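Local coordinates for (R)-specific enoyl-CoA hydratase (PDB 5CPG), which catalyses the reversible, (R)-specific hydration of trans-2-enoyl-CoA to (R)-3-hydroxyacyl-CoA, at residues A17-S22 and A72-G77; K54-H59 and V93-D98; G79-G84 and E134-E139; K100-V105 and A117-N122. All coordinates share one frame; numbering follows the deposited sequence.

Contact 1: residues A17-S22 and A72-G77; sequences AEYTSS and ATVLPG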
loop_
_atom_site.group_PDB
_atom_site.type_symbol
_atom_site.label_atom_id
_atom_site.label_comp_id
_atom_site.label_asym_id
_atom_site.label_seq_id
_atom_site.Cartn_x
_atom_site.Cartn_y
_atom_site.Cartn_z
ATOM N N ALA A 17 16.880 1.604 -10.472
ATOM C CA ALA A 17 15.961 0.914 -11.375
ATOM C C ALA A 17 14.677 1.716 -11.399
ATOM O O ALA A 17 14.443 2.536 -10.510
ATOM C CB ALA A 17 15.695 -0.499 -10.945
ATOM N N GLU A 18 13.855 1.481 -12.426
ATOM C CA GLU A 18 12.613 2.207 -12.577
ATOM C C GLU A 18 11.451 1.258 -12.843
ATOM O O GLU A 18 11.656 0.130 -13.285
ATOM C CB GLU A 18 12.705 3.210 -13.734
ATOM C CG GLU A 18 13.691 4.342 -13.517
ATOM C CD GLU A 18 13.773 5.255 -14.747
ATOM O OE1 GLU A 18 13.180 4.892 -15.794
ATOM O OE2 GLU A 18 14.413 6.325 -14.653
ATOM N N TYR A 19 10.234 1.730 -12.565
ATOM C CA TYR A 19 9.042 0.872 -12.634
ATOM C C TYR A 19 7.929 1.842 -12.888
ATOM O O TYR A 19 7.782 2.800 -12.138
ATOM C CB TYR A 19 8.857 0.114 -11.311
ATOM C CG TYR A 19 7.674 -0.829 -11.255
ATOM C CD1 TYR A 19 7.705 -2.041 -11.916
ATOM C CD2 TYR A 19 6.537 -0.501 -10.509
ATOM C CE1 TYR A 19 6.621 -2.923 -11.867
ATOM C CE2 TYR A 19 5.449 -1.377 -10.437
ATOM C CZ TYR A 19 5.497 -2.567 -11.113
ATOM O OH TYR A 19 4.407 -3.393 -11.032
ATOM N N THR A 20 7.169 1.666 -13.970
ATOM C CA THR A 20 6.246 2.724 -14.341
ATOM C C THR A 20 4.823 2.183 -14.387
ATOM O O THR A 20 4.614 0.999 -14.644
ATOM C CB THR A 20 6.560 3.312 -15.712
ATOM O OG1 THR A 20 6.532 2.228 -16.654
ATOM C CG2 THR A 20 7.882 4.054 -15.722
ATOM N N SER A 21 3.854 3.061 -14.162
ATOM C CA SER A 21 2.467 2.626 -14.148
ATOM C C SER A 21 1.552 3.780 -14.524
ATOM O O SER A 21 1.736 4.904 -14.094
ATOM C CB SER A 21 2.081 2.079 -12.776
ATOM O OG SER A 21 0.743 1.602 -12.786
ATOM N N SER A 22 0.544 3.500 -15.345
ATOM C CA SER A 22 -0.405 4.542 -15.660
ATOM C C SER A 22 -1.491 4.541 -14.592
ATOM O O SER A 22 -1.788 3.504 -14.046
ATOM C CB SER A 22 -1.013 4.292 -17.036
ATOM O OG SER A 22 -1.537 2.969 -17.070
ATOM N N ALA A 72 10.002 -5.842 -5.302
ATOM C CA ALA A 72 9.807 -7.273 -5.417
ATOM C C ALA A 72 10.028 -7.859 -6.781
ATOM O O ALA A 72 10.328 -9.056 -6.864
ATOM C CB ALA A 72 8.385 -7.635 -4.954
ATOM N N THR A 73 9.850 -7.063 -7.836
ATOM C CA THR A 73 9.965 -7.628 -9.194
ATOM C C THR A 73 11.121 -7.078 -10.009
ATOM O O THR A 73 11.454 -7.686 -11.054
ATOM C CB THR A 73 8.657 -7.451 -10.034
ATOM O OG1 THR A 73 8.392 -6.077 -10.326
ATOM C CG2 THR A 73 7.445 -8.034 -9.268
ATOM N N VAL A 74 11.726 -5.976 -9.572
ATOM C CA VAL A 74 12.775 -5.338 -10.402
ATOM C C VAL A 74 14.090 -5.252 -9.634
ATOM O O VAL A 74 15.068 -5.830 -10.078
ATOM C CB VAL A 74 12.384 -3.936 -10.889
ATOM C CG1 VAL A 74 13.493 -3.363 -11.768
ATOM C CG2 VAL A 74 11.085 -3.994 -11.691
ATOM N N LEU A 75 14.110 -4.562 -8.481
ATOM C CA LEU A 75 15.373 -4.401 -7.744
ATOM C C LEU A 75 15.164 -4.408 -6.217
ATOM O O LEU A 75 14.557 -3.478 -5.671
ATOM C CB LEU A 75 16.053 -3.103 -8.171
ATOM C CG LEU A 75 17.420 -2.766 -7.552
ATOM C CD1 LEU A 75 18.500 -3.666 -8.149
ATOM C CD2 LEU A 75 17.847 -1.269 -7.642
ATOM N N PRO A 76 15.700 -5.421 -5.531
ATOM C CA PRO A 76 16.488 -6.547 -6.076
ATOM C C PRO A 76 15.677 -7.636 -6.758
ATOM O O PRO A 76 16.244 -8.507 -7.390
ATOM C CB PRO A 76 17.205 -7.125 -4.825
ATOM C CG PRO A 76 16.988 -6.107 -3.745
ATOM C CD PRO A 76 15.667 -5.479 -4.062
ATOM N N GLY A 77 14.356 -7.627 -6.612
ATOM C CA GLY A 77 13.550 -8.603 -7.314
ATOM C C GLY A 77 13.264 -9.856 -6.527
ATOM O O GLY A 77 13.300 -9.862 -5.293
#
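Ala17 and Leu75 mark the nearest approach of the two backbones, their CA atoms 6.5 Å apart, and no hydrogen bond spans this gap. Residues 17-22 run as extended strand, whereas 72-77 takes in the last two residues of helix 62-73 and the loop beyond it. Val74 is the first residue to depart from helical backbone angles, and a cis peptide bond precedes Pro76. The junction itself is apolar. Ala17 points its CB into the loop, 3.7 Å from Val74 CG1 and 3.8 Å from Leu75 CB. Val74 serves two partners: with CG1 anti to its backbone N (chi1 -178°) one methyl meets Ala17, while the other, CG2, lies 3.9 Å from Tyr19 CD1. This is an example of how a hotdog fold joins its long helix to the sheet that wraps it; here strand 16-22, outermost in the sheet within this chain, meets the C-terminal end of helix 62-73. Tyr19 CG is anti to the backbone N (chi1 -179°), and its side chain crosses that of Thr73 at about a right angle, CE1 lying 3.9 Å from Thr73 OG1. The polar ends have other partners. Thr73 OG1 is hydrogen-bonded to Ala69 O, one turn back in the helix, and Tyr19 OH to Ser35 O of the second subunit, while the tyrosine ring also packs on Ala69 and Ala70.

Contact 2: residues K54-H59 and V93-D98; sequences KERIAH and VKLGDD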
loop_
_atom_site.group_PDB
_atom_site.type_symbol
_atom_site.label_atom_id
_atom_site.label_comp_id
_atom_site.label_asym_id
_atom_site.label_seq_id
_atom_site.Cartn_x
_atom_site.Cartn_y
_atom_site.Cartn_z
ATOM N N LYS A 54 -11.905 18.414 -9.337
ATOM C CA LYS A 54 -12.707 18.398 -10.570
ATOM C C LYS A 54 -12.767 17.060 -11.288
ATOM O O LYS A 54 -13.449 16.931 -12.300
ATOM C CB LYS A 54 -12.195 19.466 -11.569
ATOM C CG LYS A 54 -12.165 20.859 -10.988
ATOM C CD LYS A 54 -13.549 21.340 -10.649
ATOM C CE LYS A 54 -13.461 22.761 -10.117
ATOM N NZ LYS A 54 -14.810 23.385 -9.874
ATOM N N GLU A 55 -12.058 16.065 -10.761
ATOM C CA GLU A 55 -12.019 14.747 -11.337
ATOM C C GLU A 55 -11.524 13.806 -10.250
ATOM O O GLU A 55 -11.095 14.264 -9.179
ATOM C CB GLU A 55 -11.060 14.690 -12.545
ATOM C CG GLU A 55 -9.646 15.044 -12.091
ATOM C CD GLU A 55 -8.625 15.130 -13.234
ATOM O OE1 GLU A 55 -9.009 14.996 -14.410
ATOM O OE2 GLU A 55 -7.433 15.340 -12.940
ATOM N N ARG A 56 -11.589 12.501 -10.502
ATOM C CA ARG A 56 -11.191 11.542 -9.471
ATOM C C ARG A 56 -9.670 11.558 -9.249
ATOM O O ARG A 56 -8.890 11.874 -10.137
ATOM C CB ARG A 56 -11.674 10.151 -9.837
ATOM C CG ARG A 56 -13.185 9.927 -9.621
ATOM C CD ARG A 56 -13.623 8.637 -10.264
ATOM N NE ARG A 56 -13.561 8.736 -11.716
ATOM C CZ ARG A 56 -13.901 7.756 -12.532
ATOM N NH1 ARG A 56 -14.316 6.596 -12.039
ATOM N NH2 ARG A 56 -13.815 7.921 -13.845
ATOM N N ILE A 57 -9.256 11.195 -8.043
ATOM C CA ILE A 57 -7.825 11.137 -7.726
ATOM C C ILE A 57 -7.496 9.739 -7.156
ATOM O O ILE A 57 -8.376 9.039 -6.661
ATOM C CB ILE A 57 -7.398 12.232 -6.707
ATOM C CG1 ILE A 57 -8.020 11.988 -5.340
ATOM C CG2 ILE A 57 -7.816 13.624 -7.188
ATOM C CD1 ILE A 57 -7.551 12.966 -4.294
ATOM N N ALA A 58 -6.218 9.378 -7.201
ATOM C CA ALA A 58 -5.793 8.054 -6.733
ATOM C C ALA A 58 -5.655 8.079 -5.228
ATOM O O ALA A 58 -5.449 9.141 -4.626
ATOM C CB ALA A 58 -4.454 7.668 -7.378
ATOM N N HIS A 59 -5.770 6.914 -4.617
ATOM C CA HIS A 59 -5.431 6.783 -3.200
ATOM C C HIS A 59 -3.953 7.042 -3.009
ATOM O O HIS A 59 -3.131 6.546 -3.769
ATOM C CB HIS A 59 -5.779 5.380 -2.711
ATOM C CG HIS A 59 -7.183 4.945 -3.037
ATOM N ND1 HIS A 59 -7.563 4.517 -4.286
ATOM C CD2 HIS A 59 -8.265 4.800 -2.238
ATOM C CE1 HIS A 59 -8.839 4.140 -4.251
ATOM N NE2 HIS A 59 -9.283 4.301 -3.014
ATOM N N VAL A 93 -2.081 12.478 -6.712
ATOM C CA VAL A 93 -2.006 11.807 -7.997
ATOM C C VAL A 93 -3.414 11.779 -8.565
ATOM O O VAL A 93 -4.353 11.374 -7.857
ATOM C CB VAL A 93 -1.468 10.391 -7.845
ATOM C CG1 VAL A 93 -1.449 9.651 -9.215
ATOM C CG2 VAL A 93 -0.055 10.425 -7.196
ATOM N N LYS A 94 -3.572 12.203 -9.821
ATOM C CA LYS A 94 -4.916 12.342 -10.370
ATOM C C LYS A 94 -5.165 11.274 -11.412
ATOM O O LYS A 94 -4.212 10.694 -11.947
ATOM C CB LYS A 94 -5.105 13.749 -10.958
ATOM C CG LYS A 94 -4.889 14.852 -9.914
ATOM C CD LYS A 94 -5.019 16.251 -10.489
ATOM C CE LYS A 94 -3.961 16.524 -11.541
ATOM N NZ LYS A 94 -3.711 17.984 -11.750
ATOM N N LEU A 95 -6.433 10.980 -11.654
ATOM C CA LEU A 95 -6.816 10.111 -12.755
ATOM C C LEU A 95 -6.155 10.595 -14.028
ATOM O O LEU A 95 -6.197 11.792 -14.337
ATOM C CB LEU A 95 -8.336 10.108 -12.911
ATOM C CG LEU A 95 -8.904 9.243 -14.025
ATOM C CD1 LEU A 95 -8.578 7.772 -13.765
ATOM C CD2 LEU A 95 -10.427 9.480 -14.066
ATOM N N GLY A 96 -5.512 9.686 -14.763
ATOM C CA GLY A 96 -4.815 10.115 -15.968
ATOM C C GLY A 96 -3.374 10.572 -15.822
ATOM O O GLY A 96 -2.741 10.988 -16.793
ATOM N N ASP A 97 -2.831 10.518 -14.610
ATOM C CA ASP A 97 -1.403 10.742 -14.419
ATOM C C ASP A 97 -0.643 9.476 -14.779
ATOM O O ASP A 97 -1.250 8.419 -14.895
ATOM C CB ASP A 97 -1.112 11.130 -12.952
ATOM C CG ASP A 97 -1.522 12.544 -12.632
ATOM O OD1 ASP A 97 -1.863 13.304 -13.549
ATOM O OD2 ASP A 97 -1.504 12.933 -11.444
ATOM N N ASP A 98 0.690 9.565 -14.969
ATOM C CA ASP A 98 1.529 8.374 -15.158
ATOM C C ASP A 98 2.622 8.466 -14.125
ATOM O O ASP A 98 3.212 9.520 -13.988
ATOM C CB ASP A 98 2.165 8.310 -16.547
ATOM C CG ASP A 98 1.188 7.906 -17.622
ATOM O OD1 ASP A 98 0.883 6.693 -17.719
ATOM O OD2 ASP A 98 0.768 8.795 -18.398
HETATM O O HOH W 1 -3.276 10.871 -4.599
#
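Glu55 has its CG between the backbone N and the carbonyl carbon (chi1 61°) and its chain extended beyond (chi2 -175°), which puts CD over toward Lys94, the two side chains crossing at about a right angle. Its OE2 lies 3.4 Å from Lys94 CB, against the aliphatic part of the lysine, while the charged ends stay apart. Arg56 and Leu95 instead lie side by side, pointing the same way, with Arg56 NH2 3.7 Å from Leu95 CD2. Between these side chains the two loops pair through a single bridge at Ile57 and Lys94. Leu95 N donates to Arg56 O at 3.0 Å, and Ala58 N to Val93 O at 2.8 Å. One water extends the pairing, donating to Ala58 O and accepting from Val93 N. A type II turn from Lys94 to Asp97 shapes the second loop, and Lys94 N donates to Asp97 OD2 at 2.7 Å, approaching from above the carboxylate plane. Ala58 and Val93 touch through CB and CG1, and both also pack on Ile23. Helix 25-35 lies alongside, its Leu28 touching Arg56, Ala58 and Leu95; Arg56 NH1 forms a salt bridge with Glu25, and the arginine also packs on helix 45-49, while the turn leads into strand 98-109.

Contact 3: residues G79-G84 and E134-E139; sequences GTIYLG and EIMAPE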
loop_
_atom_site.group_PDB
_atom_site.type_symbol
_atom_site.label_atom_id
_atom_site.label_comp_id
_atom_site.label_asym_id
_atom_site.label_seq_id
_atom_site.Cartn_x
_atom_site.Cartn_y
_atom_site.Cartn_z
ATOM N N GLY A 79 12.939 -13.017 -4.235
ATOM C CA GLY A 79 13.712 -13.454 -3.098
ATOM C C GLY A 79 13.936 -12.389 -2.022
ATOM O O GLY A 79 14.468 -12.674 -0.990
ATOM N N THR A 80 13.522 -11.158 -2.286
ATOM C CA THR A 80 13.627 -10.069 -1.323
ATOM C C THR A 80 12.615 -10.171 -0.188
ATOM O O THR A 80 11.465 -10.541 -0.420
ATOM C CB THR A 80 13.422 -8.745 -2.041
ATOM O OG1 THR A 80 14.372 -8.656 -3.106
ATOM C CG2 THR A 80 13.589 -7.553 -1.115
ATOM N N ILE A 81 13.056 -9.853 1.026
ATOM C CA ILE A 81 12.196 -9.791 2.194
ATOM C C ILE A 81 11.994 -8.326 2.580
ATOM O O ILE A 81 12.945 -7.560 2.671
ATOM C CB ILE A 81 12.769 -10.571 3.372
ATOM C CG1 ILE A 81 12.869 -12.047 2.967
ATOM C CG2 ILE A 81 11.874 -10.442 4.586
ATOM C CD1 ILE A 81 13.372 -12.928 4.086
ATOM N N TYR A 82 10.736 -7.924 2.733
ATOM C CA TYR A 82 10.384 -6.544 3.081
ATOM C C TYR A 82 10.409 -6.376 4.547
ATOM O O TYR A 82 9.682 -7.071 5.261
ATOM C CB TYR A 82 9.010 -6.253 2.451
ATOM C CG TYR A 82 8.680 -4.835 1.985
ATOM C CD1 TYR A 82 9.594 -3.806 1.992
ATOM C CD2 TYR A 82 7.440 -4.587 1.426
ATOM C CE1 TYR A 82 9.238 -2.507 1.519
ATOM C CE2 TYR A 82 7.079 -3.308 0.948
ATOM C CZ TYR A 82 7.967 -2.298 0.984
ATOM O OH TYR A 82 7.532 -1.092 0.492
ATOM N N LEU A 83 11.282 -5.493 5.037
ATOM C CA LEU A 83 11.361 -5.285 6.476
ATOM C C LEU A 83 10.654 -4.016 6.904
ATOM O O LEU A 83 10.073 -3.989 7.973
ATOM C CB LEU A 83 12.799 -5.236 6.946
ATOM C CG LEU A 83 13.562 -6.513 6.630
ATOM C CD1 LEU A 83 14.989 -6.293 7.034
ATOM C CD2 LEU A 83 12.980 -7.655 7.447
ATOM N N GLY A 84 10.748 -2.938 6.113
ATOM C CA GLY A 84 10.109 -1.694 6.508
ATOM C C GLY A 84 9.995 -0.731 5.337
ATOM O O GLY A 84 10.751 -0.853 4.337
ATOM N N GLU A 134 13.548 -0.664 3.924
ATOM C CA GLU A 134 14.579 -1.532 4.467
ATOM C C GLU A 134 14.174 -2.933 4.020
ATOM O O GLU A 134 13.013 -3.339 4.184
ATOM C CB GLU A 134 14.682 -1.438 6.005
ATOM C CG GLU A 134 15.819 -2.342 6.595
ATOM C CD GLU A 134 15.790 -2.443 8.152
ATOM O OE1 GLU A 134 15.041 -1.684 8.827
ATOM O OE2 GLU A 134 16.516 -3.294 8.712
ATOM N N ILE A 135 15.102 -3.631 3.391
ATOM C CA ILE A 135 14.847 -4.984 2.902
ATOM C C ILE A 135 15.994 -5.916 3.262
ATOM O O ILE A 135 17.093 -5.478 3.577
ATOM C CB ILE A 135 14.652 -4.983 1.358
ATOM C CG1 ILE A 135 15.932 -4.450 0.703
ATOM C CG2 ILE A 135 13.387 -4.135 0.999
ATOM C CD1 ILE A 135 15.926 -4.434 -0.840
ATOM N N MET A 136 15.726 -7.218 3.185
ATOM C CA MET A 136 16.791 -8.215 3.123
ATOM C C MET A 136 16.882 -8.689 1.690
ATOM O O MET A 136 15.932 -9.255 1.137
ATOM C CB MET A 136 16.509 -9.380 4.087
ATOM C CG MET A 136 17.638 -10.411 4.095
ATOM S SD MET A 136 17.359 -11.616 5.396
ATOM C CE MET A 136 16.977 -10.499 6.719
ATOM N N ALA A 137 18.024 -8.431 1.058
ATOM C CA ALA A 137 18.147 -8.774 -0.346
ATOM C C ALA A 137 18.400 -10.265 -0.466
ATOM O O ALA A 137 18.821 -10.901 0.509
ATOM C CB ALA A 137 19.310 -7.959 -0.997
ATOM N N PRO A 138 18.157 -10.829 -1.652
ATOM C CA PRO A 138 18.304 -12.272 -1.856
ATOM C C PRO A 138 19.767 -12.669 -1.728
ATOM O O PRO A 138 20.617 -11.909 -2.174
ATOM C CB PRO A 138 17.813 -12.491 -3.295
ATOM C CG PRO A 138 17.038 -11.277 -3.642
ATOM C CD PRO A 138 17.645 -10.151 -2.857
ATOM N N GLU A 139 20.039 -13.808 -1.107
ATOM C CA GLU A 139 21.403 -14.327 -1.010
ATOM C C GLU A 139 21.859 -14.923 -2.339
ATOM O O GLU A 139 22.995 -14.723 -2.746
ATOM C CB GLU A 139 21.498 -15.371 0.101
ATOM C CG GLU A 139 22.872 -16.038 0.234
ATOM C CD GLU A 139 23.948 -15.117 0.810
ATOM O OE1 GLU A 139 23.998 -14.947 2.051
ATOM O OE2 GLU A 139 24.757 -14.579 0.024
#
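Leu83 and Gly84 both face Glu134 in a classic beta bulge, set into the antiparallel pairing of strands 81-89 and 127-136 at one side of the hotdog sheet. The register slips by one residue here: Tyr82 pairs with Ile135, but Gly84 with Glu134. Both amides converge on Glu134 O from the same face of its carbonyl plane, Leu83 N at 2.9 Å and Gly84 N at 3.0 Å. Ile81 and Met136 form a hydrogen-bonded pair, joined in both directions.

The tight part is the face bearing Tyr82 and Ile135. Thr80 CG2 lies 3.7 Å from Ile135 CB. Ile135 has CG1 between the backbone N and the carbonyl carbon (chi1 60°), with CG2 anti to the carbonyl carbon, where it meets Tyr82 CD1 at 3.9 Å. Ile71 of helix 62-73 packs against Thr80, Tyr82 and Ile135, and the Tyr82 ring meets Phe89 of the second subunit, where Gly84 carries the sheet across the interface. The other face is more open to solvent, Ile81 being exposed and Met136 and Glu134 partly so. There Ile81 CB touches Met136 CB at 4.0 Å, and Leu83 CD1 rests against the carboxylate end of Glu134, whose OE2 is held in a salt bridge by Arg113. Past the strand ends, Pro138 packs on the 79-80 peptide, its CG 3.7 Å from Gly79 C; Thr80 OG1, hydrogen-bonded to Gly77 O, lies 3.6 Å from Pro138 CD.

Contact 4: residues K100-V105 and A117-N122; sequences KVELEV and ATRVFN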
loop_
_atom_site.group_PDB
_atom_site.type_symbol
_atom_site.label_atom_id
_atom_site.label_comp_id
_atom_site.label_asym_id
_atom_site.label_seq_id
_atom_site.Cartn_x
_atom_site.Cartn_y
_atom_site.Cartn_z
ATOM N N LYS A 100 6.258 7.143 -12.254
ATOM C CA LYS A 100 7.501 6.414 -12.360
ATOM C C LYS A 100 8.099 6.232 -10.972
ATOM O O LYS A 100 8.344 7.234 -10.280
ATOM C CB LYS A 100 8.488 7.171 -13.265
ATOM C CG LYS A 100 9.873 6.559 -13.296
ATOM C CD LYS A 100 10.808 7.421 -14.122
ATOM C CE LYS A 100 10.721 8.894 -13.655
ATOM N NZ LYS A 100 11.612 9.850 -14.413
ATOM N N VAL A 101 8.238 4.985 -10.554
ATOM C CA VAL A 101 8.947 4.656 -9.329
ATOM C C VAL A 101 10.430 4.595 -9.641
ATOM O O VAL A 101 10.847 3.932 -10.611
ATOM C CB VAL A 101 8.507 3.306 -8.734
ATOM C CG1 VAL A 101 9.412 2.933 -7.580
ATOM C CG2 VAL A 101 7.033 3.378 -8.303
ATOM N N GLU A 102 11.205 5.330 -8.865
ATOM C CA GLU A 102 12.661 5.250 -8.965
ATOM C C GLU A 102 13.219 4.632 -7.689
ATOM O O GLU A 102 12.958 5.143 -6.609
ATOM C CB GLU A 102 13.275 6.628 -9.187
ATOM C CG GLU A 102 14.802 6.483 -9.358
ATOM C CD GLU A 102 15.590 7.787 -9.303
ATOM O OE1 GLU A 102 15.417 8.594 -8.361
ATOM O OE2 GLU A 102 16.412 7.987 -10.219
ATOM N N LEU A 103 13.958 3.554 -7.833
ATOM C CA LEU A 103 14.601 2.908 -6.683
ATOM C C LEU A 103 16.064 3.255 -6.732
ATOM O O LEU A 103 16.650 3.293 -7.807
ATOM C CB LEU A 103 14.441 1.389 -6.719
ATOM C CG LEU A 103 13.010 0.856 -6.751
ATOM C CD1 LEU A 103 13.059 -0.664 -6.769
ATOM C CD2 LEU A 103 12.248 1.400 -5.532
ATOM N N GLU A 104 16.687 3.422 -5.573
ATOM C CA GLU A 104 18.141 3.584 -5.575
ATOM C C GLU A 104 18.752 2.903 -4.353
ATOM O O GLU A 104 18.281 3.137 -3.250
ATOM C CB GLU A 104 18.519 5.061 -5.547
ATOM C CG GLU A 104 20.051 5.259 -5.658
ATOM C CD GLU A 104 20.465 6.730 -5.519
ATOM O OE1 GLU A 104 19.601 7.624 -5.677
ATOM O OE2 GLU A 104 21.664 6.986 -5.234
ATOM N N VAL A 105 19.802 2.105 -4.545
ATOM C CA VAL A 105 20.456 1.467 -3.391
ATOM C C VAL A 105 21.238 2.521 -2.585
ATOM O O VAL A 105 22.128 3.185 -3.135
ATOM C CB VAL A 105 21.401 0.340 -3.812
ATOM C CG1 VAL A 105 22.141 -0.187 -2.567
ATOM C CG2 VAL A 105 20.660 -0.802 -4.570
ATOM N N ALA A 117 16.321 3.863 -1.518
ATOM C CA ALA A 117 15.506 5.055 -1.666
ATOM C C ALA A 117 14.324 4.686 -2.574
ATOM O O ALA A 117 14.509 3.911 -3.504
ATOM C CB ALA A 117 16.303 6.197 -2.276
ATOM N N THR A 118 13.127 5.193 -2.283
ATOM C CA THR A 118 11.933 4.818 -3.051
ATOM C C THR A 118 11.174 6.089 -3.390
ATOM O O THR A 118 10.441 6.614 -2.573
ATOM C CB THR A 118 11.027 3.820 -2.272
ATOM O OG1 THR A 118 10.607 4.433 -1.049
ATOM C CG2 THR A 118 11.796 2.545 -1.923
ATOM N N ARG A 119 11.397 6.640 -4.588
ATOM C CA ARG A 119 10.805 7.912 -4.971
ATOM C C ARG A 119 9.785 7.672 -6.069
ATOM O O ARG A 119 9.968 6.741 -6.864
ATOM C CB ARG A 119 11.882 8.890 -5.483
ATOM C CG ARG A 119 13.093 9.009 -4.519
ATOM C CD ARG A 119 14.325 9.594 -5.226
ATOM N NE ARG A 119 15.511 9.549 -4.335
ATOM C CZ ARG A 119 16.685 8.996 -4.641
ATOM N NH1 ARG A 119 16.910 8.460 -5.836
ATOM N NH2 ARG A 119 17.671 9.028 -3.753
ATOM N N VAL A 120 8.758 8.504 -6.120
ATOM C CA VAL A 120 7.749 8.363 -7.183
ATOM C C VAL A 120 7.539 9.730 -7.807
ATOM O O VAL A 120 7.347 10.728 -7.109
ATOM C CB VAL A 120 6.375 7.845 -6.675
ATOM C CG1 VAL A 120 5.440 7.594 -7.886
ATOM C CG2 VAL A 120 6.551 6.573 -5.877
ATOM N N PHE A 121 7.560 9.748 -9.140
ATOM C CA PHE A 121 7.370 10.976 -9.912
ATOM C C PHE A 121 6.220 10.832 -10.866
ATOM O O PHE A 121 5.970 9.741 -11.359
ATOM C CB PHE A 121 8.626 11.310 -10.725
ATOM C CG PHE A 121 9.848 11.505 -9.886
ATOM C CD1 PHE A 121 10.641 10.425 -9.596
ATOM C CD2 PHE A 121 10.157 12.749 -9.354
ATOM C CE1 PHE A 121 11.788 10.551 -8.790
ATOM C CE2 PHE A 121 11.329 12.903 -8.532
ATOM C CZ PHE A 121 12.123 11.802 -8.265
ATOM N N ASN A 122 5.574 11.944 -11.162
ATOM C CA ASN A 122 4.499 11.925 -12.140
ATOM C C ASN A 122 5.030 12.339 -13.508
ATOM O O ASN A 122 6.228 12.585 -13.684
ATOM C CB ASN A 122 3.327 12.812 -11.708
ATOM C CG ASN A 122 3.680 14.305 -11.620
ATOM O OD1 ASN A 122 4.658 14.763 -12.198
ATOM N ND2 ASN A 122 2.871 15.060 -10.892
#
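Arg119 NH1 reaches two carboxylates of the neighbouring strand at once, Glu104 OE1 at 2.8 Å and Glu102 OE1 at 2.9 Å. Its NH2 adds a second bond to the same Glu104 oxygen, at 3.1 Å, which makes an end-on grip by two nitrogens on one atom. Both oxygens lie close to the guanidinium plane, yet the two carboxylates are turned steeply against it, by 64° for Glu104 and 68° for Glu102. NH1 meets Glu102 OE1 from above the carboxylate plane but Glu104 OE1 nearly along its C-O axis, and NH2 comes to Glu104 OE1 from above the plane. The Arg119 chain is extended from CG to NE (chi3 -173°), and Ala117 CB covers one face of the guanidinium, displaced toward its rim.

The backbone pairing places these groups on one face. Strands 98-109 and 113-121 form an antiparallel hairpin within the hotdog sheet, and the hydrogen-bonded pairs Lys100-Phe121, Glu102-Arg119 and Glu104-Ala117 all put their side chains on the side that carries the salt bridges. The Phe121 ring turns its edge to Glu102 OE1, with CE1 4.1 Å away.

On the other face the contacts are largely apolar: Val101 CG2 meets Val120 CG2 at 4.0 Å, and Leu103 CD2 meets Thr118 CG2 at 3.8 Å. Helix 62-73 packs against this side through Leu66, Ile67 and Ala70, and Gln85 NE2 is hydrogen-bonded to Thr118 OG1.

Overall arrangement
From the N terminus, contact 1 opens on strand 16-22 and closes at the C-terminal end of helix 62-73, tying that helix to the outermost strand of the sheet within this chain. Contact 2 opens inside this loop, at 54-59, and closes at 93-98, so it crosses contact 1; it joins two loops about 21 Å, centre to centre, from contact 1. Contact 3 starts at 79-84, before contact 2 closes, and therefore crosses it too, bringing 134-139 back beside strand 81-89. Nested within contact 3 is the hairpin of contact 4. Contacts 1, 3 and 4 share one five-stranded sheet, whereas contacts 2 and 3 lie on opposite sides of the chain's centre.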